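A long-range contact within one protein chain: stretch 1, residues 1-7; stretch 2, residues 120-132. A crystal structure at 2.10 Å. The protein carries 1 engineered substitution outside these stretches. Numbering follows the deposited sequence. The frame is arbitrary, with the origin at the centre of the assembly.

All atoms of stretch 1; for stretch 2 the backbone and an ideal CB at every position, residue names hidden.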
ATOM      1  N   MET A   1      25.206  -8.665 -11.199  1.00 55.76           N
ATOM      2  CA  MET A   1      24.439  -8.614  -9.928  1.00 58.48           C
ATOM      3  C   MET A   1      24.327  -7.130  -9.551  1.00 50.65           C
ATOM      4  O   MET A   1      25.242  -6.534  -8.988  1.00 59.17           O
ATOM      5  CB  MET A   1      25.145  -9.450  -8.859  1.00 65.94           C
ATOM      6  CG  MET A   1      25.749 -10.756  -9.387  1.00 73.48           C
ATOM      7  SD  MET A   1      27.352 -10.606 -10.244  1.00 78.46           S
ATOM      8  CE  MET A   1      27.500 -12.235 -10.980  1.00 78.32           C
ATOM      9  N   VAL A   2      23.208  -6.538  -9.932  1.00 41.26           N
ATOM     10  CA  VAL A   2      23.012  -5.084  -9.915  1.00 36.82           C
ATOM     11  C   VAL A   2      23.025  -4.495  -8.489  1.00 33.99           C
ATOM     12  O   VAL A   2      22.635  -5.157  -7.548  1.00 31.53           O
ATOM     13  CB  VAL A   2      21.679  -4.737 -10.618  1.00 34.84           C
ATOM     14  CG1 VAL A   2      20.526  -5.180  -9.760  1.00 32.95           C
ATOM     15  CG2 VAL A   2      21.562  -3.257 -10.912  1.00 35.48           C
ATOM     16  N   SER A   3      23.508  -3.262  -8.349  1.00 32.21           N
ATOM     17  CA  SER A   3      23.500  -2.586  -7.059  1.00 32.23           C
ATOM     18  C   SER A   3      22.133  -1.955  -6.934  1.00 29.89           C
ATOM     19  O   SER A   3      21.527  -1.612  -7.964  1.00 29.17           O
ATOM     20  CB  SER A   3      24.579  -1.506  -6.983  1.00 33.80           C
ATOM     21  OG  SER A   3      25.880  -2.037  -7.196  1.00 33.63           O
ATOM     22  N   ALA A   4      21.664  -1.794  -5.688  1.00 27.75           N
ATOM     23  CA  ALA A   4      20.387  -1.129  -5.408  1.00 27.97           C
ATOM     24  C   ALA A   4      20.401  -0.295  -4.122  1.00 25.14           C
ATOM     25  O   ALA A   4      21.037  -0.632  -3.133  1.00 23.86           O
ATOM     26  CB  ALA A   4      19.245  -2.143  -5.398  1.00 26.79           C
ATOM     27  N   GLY A   5      19.712   0.828  -4.199  1.00 24.59           N
ATOM     28  CA  GLY A   5      19.370   1.604  -3.041  1.00 23.84           C
ATOM     29  C   GLY A   5      19.230   3.050  -3.384  1.00 21.82           C
ATOM     30  O   GLY A   5      18.745   3.386  -4.449  1.00 20.67           O
ATOM     31  N   ILE A   6      19.657   3.910  -2.467  1.00 21.45           N
ATOM     32  CA  ILE A   6      19.316   5.324  -2.547  1.00 22.55           C
ATOM     33  C   ILE A   6      20.349   6.098  -3.402  1.00 22.36           C
ATOM     34  O   ILE A   6      21.515   6.141  -3.069  1.00 23.10           O
ATOM     35  CB  ILE A   6      19.162   5.954  -1.124  1.00 21.02           C
ATOM     36  CG1 ILE A   6      18.161   5.169  -0.278  1.00 22.37           C
ATOM     37  CG2 ILE A   6      18.837   7.416  -1.204  1.00 20.06           C
ATOM     38  CD1 ILE A   6      17.970   5.686   1.149  1.00 22.41           C
ATOM     39  N   GLU A   7      19.874   6.746  -4.463  1.00 22.69           N
ATOM     40  CA  GLU A   7      20.659   7.699  -5.253  1.00 24.66           C
ATOM     41  C   GLU A   7      20.513   9.105  -4.696  1.00 24.21           C
ATOM     42  O   GLU A   7      21.430   9.904  -4.729  1.00 25.35           O
ATOM     43  CB  GLU A   7      20.225   7.653  -6.730  1.00 24.73           C
ATOM     44  CG  GLU A   7      20.410   6.258  -7.295  1.00 27.23           C
ATOM     45  CD  GLU A   7      20.170   6.177  -8.787  1.00 28.66           C
ATOM     46  OE1 GLU A   7      19.487   7.056  -9.342  1.00 34.10           O
ATOM     47  OE2 GLU A   7      20.654   5.229  -9.407  1.00 28.73           O
ATOM     48  N   UNK A 120       7.644   0.490   1.431  1.00 16.74           N
ATOM     49  CA  UNK A 120       7.850   1.158   0.131  1.00 16.76           C
ATOM     50  C   UNK A 120       9.240   0.934  -0.471  1.00 16.66           C
ATOM     51  O   UNK A 120       9.401   0.478  -1.616  1.00 15.25           O
ATOM     52  CB  UNK A 120       7.616   2.662   0.288  1.00 16.76           C
ATOM     53  N   UNK A 121      10.248   1.264   0.334  1.00 17.78           N
ATOM     54  CA  UNK A 121      11.634   1.251  -0.094  1.00 19.40           C
ATOM     55  C   UNK A 121      12.097  -0.156  -0.368  1.00 19.02           C
ATOM     56  O   UNK A 121      12.810  -0.379  -1.337  1.00 21.64           O
ATOM     57  CB  UNK A 121      12.531   1.907   0.957  1.00 19.40           C
ATOM     58  N   UNK A 122      11.716  -1.119   0.458  1.00 18.36           N
ATOM     59  CA  UNK A 122      12.059  -2.513   0.153  1.00 19.84           C
ATOM     60  C   UNK A 122      11.463  -2.998  -1.156  1.00 20.81           C
ATOM     61  O   UNK A 122      12.120  -3.758  -1.925  1.00 23.88           O
ATOM     62  CB  UNK A 122      11.591  -3.426   1.288  1.00 19.84           C
ATOM     63  N   UNK A 123      10.262  -2.559  -1.444  1.00 17.88           N
ATOM     64  CA  UNK A 123       9.628  -3.027  -2.630  1.00 19.36           C
ATOM     65  C   UNK A 123      10.332  -2.343  -3.804  1.00 16.53           C
ATOM     66  O   UNK A 123      10.509  -2.972  -4.808  1.00 16.99           O
ATOM     67  CB  UNK A 123       8.124  -2.748  -2.609  1.00 19.36           C
ATOM     68  N   UNK A 124      10.803  -1.106  -3.625  1.00 15.11           N
ATOM     69  CA  UNK A 124      11.430  -0.381  -4.702  1.00 15.02           C
ATOM     70  C   UNK A 124      12.818  -1.018  -4.964  1.00 16.56           C
ATOM     71  O   UNK A 124      13.180  -1.152  -6.096  1.00 14.55           O
ATOM     72  CB  UNK A 124      11.543   1.107  -4.363  1.00 15.02           C
ATOM     73  N   UNK A 125      13.507  -1.462  -3.902  1.00 16.74           N
ATOM     74  CA  UNK A 125      14.761  -2.182  -4.038  1.00 18.80           C
ATOM     75  C   UNK A 125      14.604  -3.476  -4.838  1.00 19.58           C
ATOM     76  O   UNK A 125      15.418  -3.773  -5.732  1.00 24.53           O
ATOM     77  CB  UNK A 125      15.333  -2.492  -2.653  1.00 18.80           C
ATOM     78  N   UNK A 126      13.578  -4.260  -4.528  1.00 20.58           N
ATOM     79  CA  UNK A 126      13.301  -5.485  -5.302  1.00 21.41           C
ATOM     80  C   UNK A 126      12.894  -5.224  -6.756  1.00 20.98           C
ATOM     81  O   UNK A 126      13.155  -6.032  -7.613  1.00 22.13           O
ATOM     82  CB  UNK A 126      12.192  -6.282  -4.613  1.00 21.41           C
ATOM     83  N   UNK A 127      12.262  -4.105  -7.035  1.00 21.49           N
ATOM     84  CA  UNK A 127      12.005  -3.753  -8.422  1.00 22.10           C
ATOM     85  C   UNK A 127      13.388  -3.605  -9.109  1.00 23.76           C
ATOM     86  O   UNK A 127      13.599  -4.195 -10.162  1.00 24.74           O
ATOM     87  CB  UNK A 127      11.172  -2.474  -8.528  1.00 22.10           C
ATOM     88  N   UNK A 128      14.328  -2.890  -8.486  1.00 22.95           N
ATOM     89  CA  UNK A 128      15.611  -2.614  -9.136  1.00 23.93           C
ATOM     90  C   UNK A 128      16.352  -3.919  -9.296  1.00 25.07           C
ATOM     91  O   UNK A 128      16.801  -4.212 -10.370  1.00 25.90           O
ATOM     92  CB  UNK A 128      16.444  -1.609  -8.338  1.00 23.93           C
ATOM     93  N   UNK A 129      16.450  -4.709  -8.219  1.00 25.26           N
ATOM     94  CA  UNK A 129      17.123  -5.990  -8.263  1.00 22.26           C
ATOM     95  C   UNK A 129      16.483  -6.984  -9.224  1.00 25.19           C
ATOM     96  O   UNK A 129      17.173  -7.841  -9.755  1.00 25.42           O
ATOM     97  CB  UNK A 129      17.161  -6.592  -6.857  1.00 22.26           C
ATOM     98  N   UNK A 130      15.186  -6.885  -9.456  1.00 24.31           N
ATOM     99  CA  UNK A 130      14.514  -7.837 -10.345  1.00 24.51           C
ATOM    100  C   UNK A 130      14.926  -7.685 -11.818  1.00 25.98           C
ATOM    101  O   UNK A 130      14.736  -8.589 -12.604  1.00 26.00           O
ATOM    102  CB  UNK A 130      12.998  -7.668 -10.221  1.00 24.51           C
ATOM    103  N   UNK A 131      15.399  -6.502 -12.198  1.00 28.79           N
ATOM    104  CA  UNK A 131      15.834  -6.222 -13.547  1.00 28.14           C
ATOM    105  C   UNK A 131      14.716  -6.519 -14.519  1.00 30.90           C
ATOM    106  O   UNK A 131      14.970  -6.899 -15.641  1.00 29.00           O
ATOM    107  CB  UNK A 131      17.084  -7.032 -13.897  1.00 28.14           C
ATOM    108  N   UNK A 132      13.482  -6.240 -14.104  1.00 28.14           N
ATOM    109  CA  UNK A 132      12.335  -6.345 -14.982  1.00 27.59           C
ATOM    110  C   UNK A 132      12.278  -5.129 -15.889  1.00 27.88           C
ATOM    111  O   UNK A 132      11.618  -5.166 -16.898  1.00 25.95           O
ATOM    112  CB  UNK A 132      11.041  -6.485 -14.177  1.00 27.59           C
TER

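Positions 120 to 130 are helical, and stretch 1 runs past them in the reverse direction, so that Val2 lies near 129 and Ala4 near 125. What stretch 1 offers is almost wholly apolar: the side chains of Val2, Ala4 and Ile6, with the bare CA of Gly5 between the last two.

Position 120 lies out of reach; it is Gly120.

At 121 CA-to-CB points toward stretch 1, yet nothing of that stretch lies within 5.5 Å of the ideal CB. A long apolar side chain, such as Leu, Met or an aromatic, could span the gap to Ile6. The residue is Phe121. Its CE1 comes to 3.6 Å from Ile6 CG1 and to 4.4 Å from Gly5 CA.

Positions 122, 123 and 124 are out of reach: they are Gln122, Met123 and Ala124.

At 125 CA-to-CB points sideways, with the ideal CB 4.8 Å from Ala4 CB. A modest apolar group would close that space; Val, Ile or Leu would serve. Val125 does so, placing CG1 3.8 Å from Ala4 CB.

Position 126 points away and 127 is out of reach; they are Asn126 and Phe127, neither touching stretch 1.

At 128 CA-to-CB points toward stretch 1, and the ideal CB is 4.1 Å from Ala4 CB. So close an approach favours a small or branched apolar residue, or a longer one able to turn aside. Ile128 fits: its CG2 lies 3.8 Å from Ala4 CB and 3.7 Å from Ser3 O, while its end, CD1, leads away.

At 129 the direction is sideways, but Val2 CG1 is 4.7 Å and Ala4 CB 5.1 Å from the ideal CB. Leu or Met could reach both. Leu129 brings CD2 to 3.6 Å from Val2 CG1, 3.9 Å from Ala4 CB and 3.4 Å from Val2 O.

Position 130 points away, leaving a free choice; Ser130 uses its OG to hydrogen-bond Phe127 O (2.7 Å).

Position 131 has phi 56° and psi 36°, past the helix end. Gly or Asn would adopt this most readily, but CA-to-CB points toward stretch 1, with nothing of it within 5.5 Å of the ideal CB, so a longer side chain can also be useful. Gln131 folds back, its NE2 donating to Ile128 O (2.9 Å) and lying 4.0 Å from Val2 CG2.

Position 132 is out of reach; Thr132 OG1 donates to Ser130 OG (2.8 Å). No hydrogen bond crosses between the stretches.

Stretch 2 (120-132) GFQMAVNFILSQT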
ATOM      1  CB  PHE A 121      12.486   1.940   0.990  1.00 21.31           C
ATOM      2  CG  PHE A 121      13.962   1.767   0.831  1.00 22.62           C
ATOM      3  CD1 PHE A 121      14.645   2.442  -0.158  1.00 23.66           C
ATOM      4  CD2 PHE A 121      14.667   0.957   1.689  1.00 25.94           C
ATOM      5  CE1 PHE A 121      16.010   2.284  -0.307  1.00 25.34           C
ATOM      6  CE2 PHE A 121      16.046   0.794   1.556  1.00 25.36           C
ATOM      7  CZ  PHE A 121      16.713   1.476   0.568  1.00 24.50           C
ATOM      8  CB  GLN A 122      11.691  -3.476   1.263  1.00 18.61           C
ATOM      9  CG  GLN A 122      12.551  -3.336   2.460  1.00 19.64           C
ATOM     10  CD  GLN A 122      14.049  -3.416   2.194  1.00 24.92           C
ATOM     11  OE1 GLN A 122      14.510  -3.958   1.167  1.00 24.22           O
ATOM     12  NE2 GLN A 122      14.827  -2.892   3.149  1.00 28.15           N
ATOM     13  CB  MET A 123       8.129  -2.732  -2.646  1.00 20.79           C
ATOM     14  CG  MET A 123       7.333  -3.445  -1.576  1.00 23.50           C
ATOM     15  SD  MET A 123       7.330  -5.263  -1.594  1.00 29.95           S
ATOM     16  CE  MET A 123       8.424  -5.596  -0.212  1.00 24.86           C
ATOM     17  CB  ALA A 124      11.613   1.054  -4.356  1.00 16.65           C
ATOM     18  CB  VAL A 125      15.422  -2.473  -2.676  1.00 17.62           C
ATOM     19  CG1 VAL A 125      16.632  -3.383  -2.870  1.00 18.32           C
ATOM     20  CG2 VAL A 125      15.867  -1.185  -1.996  1.00 17.03           C
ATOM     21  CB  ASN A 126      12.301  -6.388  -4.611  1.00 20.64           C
ATOM     22  CG  ASN A 126      12.767  -6.811  -3.223  1.00 22.69           C
ATOM     23  OD1 ASN A 126      13.952  -6.743  -2.908  1.00 22.18           O
ATOM     24  ND2 ASN A 126      11.818  -7.224  -2.369  1.00 23.10           N
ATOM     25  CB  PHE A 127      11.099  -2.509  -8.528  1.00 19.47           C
ATOM     26  CG  PHE A 127      10.985  -1.911  -9.922  1.00 18.09           C
ATOM     27  CD1 PHE A 127      10.424  -2.623 -10.982  1.00 18.17           C
ATOM     28  CD2 PHE A 127      11.469  -0.642 -10.192  1.00 18.84           C
ATOM     29  CE1 PHE A 127      10.305  -2.055 -12.260  1.00 17.03           C
ATOM     30  CE2 PHE A 127      11.366  -0.078 -11.477  1.00 18.06           C
ATOM     31  CZ  PHE A 127      10.774  -0.792 -12.505  1.00 17.75           C
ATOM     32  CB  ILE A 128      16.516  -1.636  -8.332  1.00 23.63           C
ATOM     33  CG1 ILE A 128      15.888  -0.212  -8.185  1.00 23.82           C
ATOM     34  CG2 ILE A 128      17.933  -1.649  -8.887  1.00 23.32           C
ATOM     35  CD1 ILE A 128      15.213   0.495  -9.348  1.00 22.24           C
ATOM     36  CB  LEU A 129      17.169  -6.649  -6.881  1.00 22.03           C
ATOM     37  CG  LEU A 129      18.043  -5.927  -5.885  1.00 21.99           C
ATOM     38  CD1 LEU A 129      17.909  -6.628  -4.553  1.00 22.16           C
ATOM     39  CD2 LEU A 129      19.492  -5.876  -6.375  1.00 24.07           C
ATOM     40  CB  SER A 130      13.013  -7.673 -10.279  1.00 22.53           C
ATOM     41  OG  SER A 130      12.650  -6.527 -11.014  1.00 22.71           O
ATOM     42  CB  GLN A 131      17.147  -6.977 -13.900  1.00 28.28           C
ATOM     43  CG  GLN A 131      18.395  -6.373 -13.191  1.00 28.46           C
ATOM     44  CD  GLN A 131      18.677  -4.939 -13.653  1.00 30.43           C
ATOM     45  OE1 GLN A 131      19.250  -4.749 -14.709  1.00 28.03           O
ATOM     46  NE2 GLN A 131      18.189  -3.918 -12.895  1.00 33.26           N
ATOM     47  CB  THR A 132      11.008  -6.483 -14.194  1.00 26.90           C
ATOM     48  OG1 THR A 132      11.015  -5.611 -13.067  1.00 28.65           O
ATOM     49  CG2 THR A 132      10.872  -7.897 -13.678  1.00 27.32           C
TER
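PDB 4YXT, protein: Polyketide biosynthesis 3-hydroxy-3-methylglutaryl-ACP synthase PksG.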